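Local coordinates for nonsense-mediated mRNA decay protein 2 (Saccharomyces cerevisiae, PDB 4LUN) that takes part in nonsense-mediated decay of mRNAs with premature stop codons, interacting through its C-terminus with the Upf1 protein, at residues 6-10 with 149-154; 48-53 with 94-98; 156-160 with 179-183. One frame throughout, in Å; residues are numbered along the deposited sequence.

In the fold
The three contacts lie in the all-helical, HEAT-repeat-like MIF4G region at the N-terminus of Upf2. Contact 1 ties helix 3-17 to the end of helix 130-152, closing a long loop of chain inside which contact 2, between the start of helix 52-60 and helix 87-104, is nested. Contact 3 follows in series, joining the loop after helix 130-152 to the start of helix 182-190. Contact 1 sits between the others, its centre about 14 Å from that of contact 2 and about 15 Å from that of contact 3, and it touches both. Helix 87-104 packs on both segments of contact 1, so the N-terminal helix is built into the domain's helical stack.

Contact 1 (6-10 with 149-154); sequences KKELH and ELYLVG
Val153 sits against the 6-10 turn of helix 3-17, just where a Schellman motif closes helix 130-152. Val153 CB lies 4.1 Å from Leu9 CB, the two side chains running side by side in the same direction, while Val153 CG1 rests over the Lys6 backbone, 4.0 Å from Lys6 O. The Val153 carbonyl takes a CA-H...O contact from His10, with His10 CA 3.3 Å from Val153 O and an angle of 156° at the hydrogen. The imidazole turns toward the helix end because its CG is anti to the backbone N (chi1 -167°). It offers an edge to Leu152, with His10 CD2 3.4 Å from Leu152 O, and lies obliquely to Gly154 N. With an alanine in place of His10, the Leu152 carbonyl and Gly154 N would probably lose the ring beside them, opening a gap at the helix end.

Further out, Asn13 gives the Val153 carbonyl a true hydrogen bond, and Leu9 also packs on Ser98 of helix 87-104. Lys6 reaches over Leu152 toward Glu149, whose carboxylate is salt-bridged to Arg145 through OE2; Lys6 NZ stays 4.1 Å from Glu149 OE1, too far for a salt bridge, though the opposite charges may still attract. Gly154, with positive phi (79°), is the C-prime residue of the Schellman motif: Val155 N bonds to Leu150 O, and Gly154 N to Tyr151 O at 2.9 Å.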
ATOM      1  N   LYS A   6     -16.507  -8.407   5.283  1.00 27.16           N
ATOM      2  CA  LYS A   6     -15.524  -7.548   5.936  1.00 23.54           C
ATOM      3  C   LYS A   6     -15.962  -7.249   7.360  1.00 23.21           C
ATOM      4  O   LYS A   6     -15.169  -7.331   8.299  1.00 23.13           O
ATOM      5  CB  LYS A   6     -15.353  -6.225   5.178  1.00 28.58           C
ATOM      6  CG  LYS A   6     -14.448  -6.292   3.960  1.00 30.35           C
ATOM      7  CD  LYS A   6     -14.150  -4.888   3.446  1.00 29.18           C
ATOM      8  CE  LYS A   6     -13.170  -4.912   2.288  1.00 39.41           C
ATOM      9  NZ  LYS A   6     -13.417  -6.075   1.393  1.00 46.25           N
ATOM     10  N   LYS A   7     -17.235  -6.906   7.524  1.00 25.10           N
ATOM     11  CA  LYS A   7     -17.760  -6.566   8.845  1.00 26.30           C
ATOM     12  C   LYS A   7     -17.815  -7.782   9.776  1.00 26.13           C
ATOM     13  O   LYS A   7     -17.526  -7.671  10.974  1.00 26.10           O
ATOM     14  CB  LYS A   7     -19.116  -5.859   8.725  1.00 28.40           C
ATOM     15  CG  LYS A   7     -19.012  -4.476   8.084  1.00 38.70           C
ATOM     16  CD  LYS A   7     -20.372  -3.810   7.911  1.00 44.15           C
ATOM     17  CE  LYS A   7     -20.728  -3.666   6.441  1.00 38.15           C
ATOM     18  NZ  LYS A   7     -20.886  -2.236   6.048  1.00 48.69           N
ATOM     19  N   GLU A   8     -18.167  -8.944   9.229  1.00 23.62           N
ATOM     20  CA  GLU A   8     -18.136 -10.186   9.997  1.00 25.71           C
ATOM     21  C   GLU A   8     -16.745 -10.448  10.567  1.00 28.53           C
ATOM     22  O   GLU A   8     -16.592 -10.738  11.753  1.00 27.58           O
ATOM     23  CB  GLU A   8     -18.526 -11.380   9.118  1.00 34.78           C
ATOM     24  CG  GLU A   8     -20.002 -11.491   8.779  1.00 40.65           C
ATOM     25  CD  GLU A   8     -20.307 -12.748   7.972  1.00 51.19           C
ATOM     26  OE1 GLU A   8     -19.520 -13.717   8.058  1.00 49.33           O
ATOM     27  OE2 GLU A   8     -21.328 -12.762   7.251  1.00 52.12           O
ATOM     28  N   LEU A   9     -15.734 -10.360   9.704  1.00 22.02           N
ATOM     29  CA  LEU A   9     -14.349 -10.573  10.113  1.00 22.50           C
ATOM     30  C   LEU A   9     -13.887  -9.492  11.076  1.00 23.03           C
ATOM     31  O   LEU A   9     -13.170  -9.779  12.037  1.00 22.55           O
ATOM     32  CB  LEU A   9     -13.426 -10.574   8.895  1.00 23.13           C
ATOM     33  CG  LEU A   9     -13.460 -11.820   8.009  1.00 28.29           C
ATOM     34  CD1 LEU A   9     -12.624 -11.599   6.759  1.00 20.90           C
ATOM     35  CD2 LEU A   9     -12.954 -13.033   8.777  1.00 25.60           C
ATOM     36  N   HIS A  10     -14.273  -8.251  10.796  1.00 22.09           N
ATOM     37  CA  HIS A  10     -13.922  -7.131  11.671  1.00 19.94           C
ATOM     38  C   HIS A  10     -14.410  -7.385  13.096  1.00 20.71           C
ATOM     39  O   HIS A  10     -13.672  -7.174  14.060  1.00 22.41           O
ATOM     40  CB  HIS A  10     -14.457  -5.802  11.129  1.00 23.41           C
ATOM     41  CG  HIS A  10     -13.863  -4.606  11.802  1.00 21.47           C
ATOM     42  ND1 HIS A  10     -14.311  -4.134  13.017  1.00 21.31           N
ATOM     43  CD2 HIS A  10     -12.838  -3.798  11.442  1.00 18.31           C
ATOM     44  CE1 HIS A  10     -13.589  -3.086  13.375  1.00 23.54           C
ATOM     45  NE2 HIS A  10     -12.684  -2.869  12.437  1.00 20.84           N
ATOM     46  N   GLU A 149      -6.254  -3.935   3.211  1.00 14.04           N
ATOM     47  CA  GLU A 149      -7.320  -4.926   3.299  1.00 16.73           C
ATOM     48  C   GLU A 149      -7.345  -5.528   4.704  1.00 21.89           C
ATOM     49  O   GLU A 149      -8.425  -5.804   5.259  1.00 16.54           O
ATOM     50  CB  GLU A 149      -7.150  -6.036   2.258  1.00 21.82           C
ATOM     51  CG  GLU A 149      -7.152  -5.594   0.796  1.00 23.37           C
ATOM     52  CD  GLU A 149      -8.517  -5.166   0.270  1.00 34.56           C
ATOM     53  OE1 GLU A 149      -9.494  -5.101   1.053  1.00 34.45           O
ATOM     54  OE2 GLU A 149      -8.604  -4.887  -0.945  1.00 33.82           O
ATOM     55  N   LEU A 150      -6.162  -5.715   5.291  1.00 16.89           N
ATOM     56  CA  LEU A 150      -6.075  -6.254   6.655  1.00 13.37           C
ATOM     57  C   LEU A 150      -6.404  -5.212   7.720  1.00 18.07           C
ATOM     58  O   LEU A 150      -6.796  -5.551   8.848  1.00 17.91           O
ATOM     59  CB  LEU A 150      -4.689  -6.857   6.926  1.00 16.91           C
ATOM     60  CG  LEU A 150      -4.425  -8.142   6.158  1.00 20.15           C
ATOM     61  CD1 LEU A 150      -2.934  -8.481   6.210  1.00 18.15           C
ATOM     62  CD2 LEU A 150      -5.261  -9.273   6.759  1.00 18.95           C
ATOM     63  N   TYR A 151      -6.219  -3.949   7.369  1.00 15.56           N
ATOM     64  CA  TYR A 151      -6.653  -2.864   8.226  1.00 14.96           C
ATOM     65  C   TYR A 151      -8.175  -2.864   8.268  1.00 18.46           C
ATOM     66  O   TYR A 151      -8.775  -2.740   9.340  1.00 15.99           O
ATOM     67  CB  TYR A 151      -6.123  -1.514   7.704  1.00 16.94           C
ATOM     68  CG  TYR A 151      -6.806  -0.345   8.383  1.00 13.69           C
ATOM     69  CD1 TYR A 151      -6.327   0.158   9.580  1.00 15.70           C
ATOM     70  CD2 TYR A 151      -7.946   0.235   7.836  1.00 15.82           C
ATOM     71  CE1 TYR A 151      -6.971   1.203  10.216  1.00 14.19           C
ATOM     72  CE2 TYR A 151      -8.594   1.271   8.462  1.00 16.60           C
ATOM     73  CZ  TYR A 151      -8.106   1.758   9.647  1.00 13.95           C
ATOM     74  OH  TYR A 151      -8.750   2.812  10.258  1.00 16.67           O
ATOM     75  N   LEU A 152      -8.804  -3.001   7.105  1.00 17.60           N
ATOM     76  CA  LEU A 152     -10.258  -2.871   7.034  1.00 19.89           C
ATOM     77  C   LEU A 152     -10.990  -4.015   7.744  1.00 20.78           C
ATOM     78  O   LEU A 152     -12.159  -3.875   8.122  1.00 21.37           O
ATOM     79  CB  LEU A 152     -10.726  -2.754   5.588  1.00 18.15           C
ATOM     80  CG  LEU A 152     -10.364  -1.430   4.903  1.00 17.94           C
ATOM     81  CD1 LEU A 152     -10.599  -1.547   3.407  1.00 23.95           C
ATOM     82  CD2 LEU A 152     -11.173  -0.272   5.496  1.00 18.63           C
ATOM     83  N   VAL A 153     -10.316  -5.140   7.921  1.00 18.69           N
ATOM     84  CA  VAL A 153     -10.913  -6.232   8.700  1.00 17.41           C
ATOM     85  C   VAL A 153     -10.437  -6.261  10.151  1.00 16.37           C
ATOM     86  O   VAL A 153     -10.707  -7.209  10.875  1.00 19.15           O
ATOM     87  CB  VAL A 153     -10.762  -7.629   8.022  1.00 18.89           C
ATOM     88  CG1 VAL A 153     -11.475  -7.633   6.674  1.00 22.90           C
ATOM     89  CG2 VAL A 153      -9.295  -8.018   7.877  1.00 15.27           C
ATOM     90  N   GLY A 154      -9.751  -5.212  10.588  1.00 17.31           N
ATOM     91  CA  GLY A 154      -9.427  -5.084  11.997  1.00 20.81           C
ATOM     92  C   GLY A 154      -8.254  -5.911  12.491  1.00 18.36           C
ATOM     93  O   GLY A 154      -8.079  -6.098  13.696  1.00 18.33           O
TER

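Contact 2 (48-53 with 94-98); sequences FVKGSE and VEIIS
With CG1 of Ile96 anti to its carbonyl carbon (chi1 -64°) and chi2 near trans at 162°, the CD1 methyl reaches both the Phe48 ring and the Ser52 hydroxyl, at the type II beta turn that leads into helix 52-60. Phe48 holds its own CG anti to the carbonyl carbon, sending the ring toward helix 87-104. The ring meets two isoleucines obliquely: Phe48 CD1 is 3.8 Å from Ile96 CD1, and the other branch, Ile96 CG2, comes near CE1. At the para position, on the same side of the ring plane, Phe48 CE2 is 4.0 Å from Ile97 CD1, the two side chains crossing at about a right angle. Val76, Cys79 and Leu80 of helix 69-81 also pack on this ring, making it a buried apolar junction of the MIF4G helical stack.

Toward the backbone, Ile96 CG1 lies 3.7 Å from Glu53 CA, where the backbones come closest, and Glu53 CB brushes Glu95 CB. The Glu95 carboxylate leads away to a salt bridge with Arg5 of helix 3-17. Val49 O accepts from both Ser52 N and Ser52 OG; the second bond fixes the hydroxyl, Ser52 OG reaching Val49 O at 2.7 Å, in the carbonyl plane and on a lone pair.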
ATOM      1  N   PHE A  48      -0.103 -17.472  -0.510  1.00 38.85           N
ATOM      2  CA  PHE A  48      -1.503 -17.143  -0.311  1.00 34.32           C
ATOM      3  C   PHE A  48      -2.159 -16.929  -1.672  1.00 41.29           C
ATOM      4  O   PHE A  48      -2.068 -15.847  -2.258  1.00 40.78           O
ATOM      5  CB  PHE A  48      -1.652 -15.912   0.597  1.00 32.34           C
ATOM      6  CG  PHE A  48      -1.047 -16.092   1.973  1.00 34.13           C
ATOM      7  CD1 PHE A  48      -0.789 -17.362   2.479  1.00 36.12           C
ATOM      8  CD2 PHE A  48      -0.733 -14.994   2.758  1.00 34.87           C
ATOM      9  CE1 PHE A  48      -0.231 -17.529   3.736  1.00 39.15           C
ATOM     10  CE2 PHE A  48      -0.178 -15.155   4.023  1.00 34.84           C
ATOM     11  CZ  PHE A  48       0.074 -16.422   4.512  1.00 33.28           C
ATOM     12  N   VAL A  49      -2.786 -17.985  -2.184  1.00 38.29           N
ATOM     13  CA  VAL A  49      -3.504 -17.922  -3.449  1.00 38.62           C
ATOM     14  C   VAL A  49      -4.925 -18.423  -3.241  1.00 38.85           C
ATOM     15  O   VAL A  49      -5.242 -18.992  -2.196  1.00 45.35           O
ATOM     16  CB  VAL A  49      -2.829 -18.768  -4.551  1.00 44.13           C
ATOM     17  CG1 VAL A  49      -1.395 -18.303  -4.789  1.00 43.91           C
ATOM     18  CG2 VAL A  49      -2.872 -20.244  -4.191  1.00 44.32           C
ATOM     19  N   LYS A  50      -5.769 -18.208  -4.242  1.00 46.13           N
ATOM     20  CA  LYS A  50      -7.186 -18.540  -4.151  1.00 43.11           C
ATOM     21  C   LYS A  50      -7.408 -20.014  -3.835  1.00 48.88           C
ATOM     22  O   LYS A  50      -6.767 -20.884  -4.426  1.00 51.00           O
ATOM     23  CB  LYS A  50      -7.893 -18.170  -5.458  1.00 50.49           C
ATOM     24  CG  LYS A  50      -9.344 -17.766  -5.277  1.00 51.07           C
ATOM     25  CD  LYS A  50     -10.291 -18.777  -5.886  1.00 57.21           C
ATOM     26  CE  LYS A  50     -11.718 -18.250  -5.878  1.00 63.15           C
ATOM     27  NZ  LYS A  50     -11.851 -17.004  -6.689  1.00 59.03           N
ATOM     28  N   GLY A  51      -8.307 -20.281  -2.890  1.00 49.43           N
ATOM     29  CA  GLY A  51      -8.666 -21.641  -2.526  1.00 49.68           C
ATOM     30  C   GLY A  51      -7.829 -22.245  -1.412  1.00 56.24           C
ATOM     31  O   GLY A  51      -8.291 -23.136  -0.693  1.00 53.16           O
ATOM     32  N   SER A  52      -6.595 -21.764  -1.262  1.00 52.58           N
ATOM     33  CA  SER A  52      -5.680 -22.293  -0.252  1.00 50.09           C
ATOM     34  C   SER A  52      -6.149 -21.994   1.175  1.00 51.43           C
ATOM     35  O   SER A  52      -5.678 -22.606   2.134  1.00 47.16           O
ATOM     36  CB  SER A  52      -4.264 -21.743  -0.465  1.00 46.43           C
ATOM     37  OG  SER A  52      -4.185 -20.368  -0.138  1.00 43.81           O
ATOM     38  N   GLU A  53      -7.082 -21.054   1.299  1.00 48.31           N
ATOM     39  CA  GLU A  53      -7.582 -20.605   2.595  1.00 49.87           C
ATOM     40  C   GLU A  53      -8.296 -21.698   3.399  1.00 46.27           C
ATOM     41  O   GLU A  53      -8.032 -21.873   4.588  1.00 45.40           O
ATOM     42  CB  GLU A  53      -8.522 -19.414   2.394  1.00 46.50           C
ATOM     43  CG  GLU A  53      -8.835 -19.134   0.931  1.00 48.44           C
ATOM     44  CD  GLU A  53     -10.254 -18.652   0.716  1.00 54.36           C
ATOM     45  OE1 GLU A  53     -11.154 -19.119   1.445  1.00 63.71           O
ATOM     46  OE2 GLU A  53     -10.467 -17.805  -0.182  1.00 51.17           O
ATOM     47  N   VAL A  94      -6.317 -12.500   3.283  1.00 25.46           N
ATOM     48  CA  VAL A  94      -7.104 -11.879   4.345  1.00 22.60           C
ATOM     49  C   VAL A  94      -7.781 -12.925   5.243  1.00 27.03           C
ATOM     50  O   VAL A  94      -7.763 -12.804   6.465  1.00 25.02           O
ATOM     51  CB  VAL A  94      -8.167 -10.908   3.783  1.00 24.56           C
ATOM     52  CG1 VAL A  94      -9.128 -10.473   4.884  1.00 26.27           C
ATOM     53  CG2 VAL A  94      -7.496  -9.701   3.130  1.00 26.14           C
ATOM     54  N   GLU A  95      -8.373 -13.949   4.636  1.00 28.59           N
ATOM     55  CA  GLU A  95      -9.043 -14.995   5.408  1.00 26.99           C
ATOM     56  C   GLU A  95      -8.062 -15.799   6.255  1.00 26.92           C
ATOM     57  O   GLU A  95      -8.344 -16.126   7.405  1.00 24.08           O
ATOM     58  CB  GLU A  95      -9.817 -15.936   4.484  1.00 31.09           C
ATOM     59  CG  GLU A  95     -11.017 -15.299   3.803  1.00 33.19           C
ATOM     60  CD  GLU A  95     -12.252 -15.254   4.686  1.00 37.11           C
ATOM     61  OE1 GLU A  95     -12.215 -15.783   5.822  1.00 39.39           O
ATOM     62  OE2 GLU A  95     -13.271 -14.696   4.231  1.00 36.01           O
ATOM     63  N   ILE A  96      -6.912 -16.120   5.672  1.00 27.34           N
ATOM     64  CA  ILE A  96      -5.862 -16.857   6.365  1.00 28.18           C
ATOM     65  C   ILE A  96      -5.267 -16.066   7.531  1.00 29.21           C
ATOM     66  O   ILE A  96      -5.108 -16.594   8.630  1.00 25.17           O
ATOM     67  CB  ILE A  96      -4.748 -17.252   5.382  1.00 30.40           C
ATOM     68  CG1 ILE A  96      -5.301 -18.221   4.336  1.00 33.37           C
ATOM     69  CG2 ILE A  96      -3.563 -17.857   6.117  1.00 31.04           C
ATOM     70  CD1 ILE A  96      -4.435 -18.338   3.092  1.00 31.03           C
ATOM     71  N   ILE A  97      -4.942 -14.802   7.301  1.00 23.27           N
ATOM     72  CA  ILE A  97      -4.399 -13.974   8.374  1.00 23.26           C
ATOM     73  C   ILE A  97      -5.436 -13.766   9.473  1.00 22.66           C
ATOM     74  O   ILE A  97      -5.092 -13.766  10.646  1.00 22.39           O
ATOM     75  CB  ILE A  97      -3.880 -12.611   7.864  1.00 23.59           C
ATOM     76  CG1 ILE A  97      -2.739 -12.816   6.864  1.00 29.76           C
ATOM     77  CG2 ILE A  97      -3.396 -11.739   9.023  1.00 20.47           C
ATOM     78  CD1 ILE A  97      -1.581 -13.600   7.429  1.00 32.08           C
ATOM     79  N   SER A  98      -6.701 -13.597   9.093  1.00 20.27           N
ATOM     80  CA  SER A  98      -7.777 -13.439  10.073  1.00 19.01           C
ATOM     81  C   SER A  98      -7.898 -14.673  10.965  1.00 23.03           C
ATOM     82  O   SER A  98      -8.081 -14.545  12.173  1.00 24.22           O
ATOM     83  CB  SER A  98      -9.116 -13.150   9.394  1.00 22.71           C
ATOM     84  OG  SER A  98      -9.106 -11.874   8.778  1.00 23.10           O
TER

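Contact 3 (156-160 with 179-183); sequences FRTLD and KDPLL
The loop leaving helix 130-152 runs beside the segment that starts helix 182-190, and Leu182, in the first turn of that helix, fills the space between them. Both its methyls are used: Leu182 CD1 is 4.0 Å from Leu159 CG, the two leucine side chains crossing at about a right angle, and Leu182 CD2 is 4.1 Å from Thr158 CA. Leu182 points this way because its CG is anti to the backbone N (chi1 -174°), which carries the branches toward the loop. Phe147 of helix 130-152 also touches this buried side chain, although the contact as a whole lies at the surface.

Pro181 stands at the N-cap position, directly before the helix, and a water serves the first N-H of the helix: it accepts from Leu182 N at 2.9 Å and donates to Arg157 O at 2.8 Å. This bridge joins the helix start to the loop within the MIF4G domain, where two consecutive helices of the HEAT-like stack are linked by a long connection without an alpha-helix. The Arg157 side chain starts away from segment 179-183; it is salt-bridged to Asp161 and in a cation-pi contact with Trp17. Thr158 forms an ST turn, its OG1 accepting from Asp160 N at 3.1 Å, with 171° at the hydrogen; the same oxygen meets a second water, which donates only weakly to Asp180 O.

At the surface Lys179, extended beyond CG, brings its NZ beside Leu159 CB and onto Asp160 in a salt bridge. The ammonium meets a single carboxylate oxygen nearly along its C-O axis, Lys179 NZ lying 2.9 Å from Asp160 OD1.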
ATOM      1  N   PHE A 156      -4.784  -5.311  11.280  1.00 18.48           N
ATOM      2  CA  PHE A 156      -3.734  -4.299  11.377  1.00 18.48           C
ATOM      3  C   PHE A 156      -4.362  -2.944  11.672  1.00 26.02           C
ATOM      4  O   PHE A 156      -4.848  -2.292  10.754  1.00 29.61           O
ATOM      5  CB  PHE A 156      -3.022  -4.164  10.036  1.00 16.97           C
ATOM      6  CG  PHE A 156      -2.079  -5.287   9.698  1.00 18.97           C
ATOM      7  CD1 PHE A 156      -1.703  -6.236  10.634  1.00 18.85           C
ATOM      8  CD2 PHE A 156      -1.538  -5.362   8.420  1.00 20.12           C
ATOM      9  CE1 PHE A 156      -0.819  -7.252  10.300  1.00 20.86           C
ATOM     10  CE2 PHE A 156      -0.651  -6.373   8.075  1.00 21.13           C
ATOM     11  CZ  PHE A 156      -0.287  -7.321   9.020  1.00 22.31           C
ATOM     12  N   ARG A 157      -4.324  -2.490  12.918  1.00 17.64           N
ATOM     13  CA  ARG A 157      -5.085  -1.304  13.295  1.00 20.59           C
ATOM     14  C   ARG A 157      -4.264  -0.075  13.628  1.00 18.58           C
ATOM     15  O   ARG A 157      -4.572   1.020  13.164  1.00 18.76           O
ATOM     16  CB  ARG A 157      -5.974  -1.616  14.505  1.00 16.89           C
ATOM     17  CG  ARG A 157      -6.704  -2.945  14.389  1.00 21.38           C
ATOM     18  CD  ARG A 157      -7.659  -3.145  15.569  1.00 20.23           C
ATOM     19  NE  ARG A 157      -6.961  -3.308  16.844  1.00 20.20           N
ATOM     20  CZ  ARG A 157      -7.584  -3.419  18.013  1.00 26.05           C
ATOM     21  NH1 ARG A 157      -8.910  -3.388  18.063  1.00 25.73           N
ATOM     22  NH2 ARG A 157      -6.891  -3.556  19.134  1.00 23.96           N
ATOM     23  N   THR A 158      -3.253  -0.247  14.474  1.00 15.82           N
ATOM     24  CA  THR A 158      -2.560   0.904  15.040  1.00 17.76           C
ATOM     25  C   THR A 158      -1.204   0.482  15.586  1.00 15.15           C
ATOM     26  O   THR A 158      -0.997  -0.682  15.911  1.00 18.52           O
ATOM     27  CB  THR A 158      -3.408   1.542  16.176  1.00 21.29           C
ATOM     28  OG1 THR A 158      -2.655   2.570  16.829  1.00 20.12           O
ATOM     29  CG2 THR A 158      -3.795   0.488  17.210  1.00 22.25           C
ATOM     30  N   LEU A 159      -0.272   1.426  15.684  1.00 16.22           N
ATOM     31  CA  LEU A 159       1.008   1.123  16.301  1.00 16.66           C
ATOM     32  C   LEU A 159       0.816   0.776  17.766  1.00 19.21           C
ATOM     33  O   LEU A 159       1.671   0.141  18.371  1.00 19.77           O
ATOM     34  CB  LEU A 159       1.971   2.304  16.176  1.00 19.22           C
ATOM     35  CG  LEU A 159       2.444   2.648  14.763  1.00 21.51           C
ATOM     36  CD1 LEU A 159       3.237   3.938  14.763  1.00 20.30           C
ATOM     37  CD2 LEU A 159       3.285   1.516  14.171  1.00 23.09           C
ATOM     38  N   ASP A 160      -0.310   1.186  18.336  1.00 21.16           N
ATOM     39  CA  ASP A 160      -0.572   0.921  19.749  1.00 23.28           C
ATOM     40  C   ASP A 160      -0.747  -0.572  20.070  1.00 25.21           C
ATOM     41  O   ASP A 160      -0.700  -0.970  21.232  1.00 26.84           O
ATOM     42  CB  ASP A 160      -1.794   1.711  20.233  1.00 28.22           C
ATOM     43  CG  ASP A 160      -1.492   3.181  20.466  1.00 38.03           C
ATOM     44  OD1 ASP A 160      -0.298   3.549  20.497  1.00 42.51           O
ATOM     45  OD2 ASP A 160      -2.452   3.969  20.631  1.00 41.64           O
ATOM     46  N   LYS A 179      -1.124  10.446  17.990  1.00 32.02           N
ATOM     47  CA  LYS A 179      -0.617   9.726  16.831  1.00 32.43           C
ATOM     48  C   LYS A 179      -1.568   9.882  15.659  1.00 31.65           C
ATOM     49  O   LYS A 179      -2.791   9.881  15.826  1.00 28.02           O
ATOM     50  CB  LYS A 179      -0.440   8.240  17.129  1.00 29.96           C
ATOM     51  CG  LYS A 179       0.859   7.878  17.813  1.00 43.63           C
ATOM     52  CD  LYS A 179       0.986   6.369  17.923  1.00 38.56           C
ATOM     53  CE  LYS A 179       2.234   5.972  18.689  1.00 40.38           C
ATOM     54  NZ  LYS A 179       2.128   4.584  19.223  1.00 47.33           N
ATOM     55  N   ASP A 180      -0.998  10.008  14.472  1.00 27.27           N
ATOM     56  CA  ASP A 180      -1.780   9.971  13.253  1.00 22.62           C
ATOM     57  C   ASP A 180      -2.317   8.554  13.018  1.00 18.75           C
ATOM     58  O   ASP A 180      -1.779   7.583  13.544  1.00 21.17           O
ATOM     59  CB  ASP A 180      -0.899  10.397  12.081  1.00 20.79           C
ATOM     60  CG  ASP A 180      -0.427  11.844  12.195  1.00 30.94           C
ATOM     61  OD1 ASP A 180      -1.266  12.721  12.484  1.00 31.57           O
ATOM     62  OD2 ASP A 180       0.782  12.103  11.990  1.00 33.28           O
ATOM     63  N   PRO A 181      -3.397   8.432  12.234  1.00 20.04           N
ATOM     64  CA  PRO A 181      -3.833   7.096  11.813  1.00 16.28           C
ATOM     65  C   PRO A 181      -2.694   6.405  11.080  1.00 14.94           C
ATOM     66  O   PRO A 181      -1.924   7.089  10.396  1.00 15.01           O
ATOM     67  CB  PRO A 181      -4.967   7.401  10.822  1.00 15.38           C
ATOM     68  CG  PRO A 181      -5.492   8.728  11.254  1.00 21.64           C
ATOM     69  CD  PRO A 181      -4.260   9.497  11.699  1.00 20.40           C
ATOM     70  N   LEU A 182      -2.594   5.086  11.212  1.00 15.28           N
ATOM     71  CA  LEU A 182      -1.455   4.337  10.674  1.00 15.09           C
ATOM     72  C   LEU A 182      -1.340   4.441   9.158  1.00 15.59           C
ATOM     73  O   LEU A 182      -0.230   4.593   8.624  1.00 14.60           O
ATOM     74  CB  LEU A 182      -1.523   2.876  11.116  1.00 15.43           C
ATOM     75  CG  LEU A 182      -0.339   1.969  10.754  1.00 16.11           C
ATOM     76  CD1 LEU A 182       0.999   2.647  11.049  1.00 18.78           C
ATOM     77  CD2 LEU A 182      -0.434   0.637  11.510  1.00 21.08           C
ATOM     78  N   LEU A 183      -2.472   4.380   8.457  1.00 16.84           N
ATOM     79  CA  LEU A 183      -2.447   4.572   7.007  1.00 15.92           C
ATOM     80  C   LEU A 183      -1.908   5.935   6.610  1.00 17.96           C
ATOM     81  O   LEU A 183      -1.232   6.048   5.601  1.00 16.56           O
ATOM     82  CB  LEU A 183      -3.830   4.374   6.380  1.00 16.11           C
ATOM     83  CG  LEU A 183      -4.264   2.932   6.159  1.00 22.35           C
ATOM     84  CD1 LEU A 183      -5.762   2.879   5.867  1.00 22.22           C
ATOM     85  CD2 LEU A 183      -3.456   2.328   4.995  1.00 20.41           C
TER
HETATM   86  O   HOH W   1      -4.470   3.801  13.090  1.00 16.11           O
HETATM   87  O   HOH W   2      -3.355   4.969  15.113  1.00 26.01           O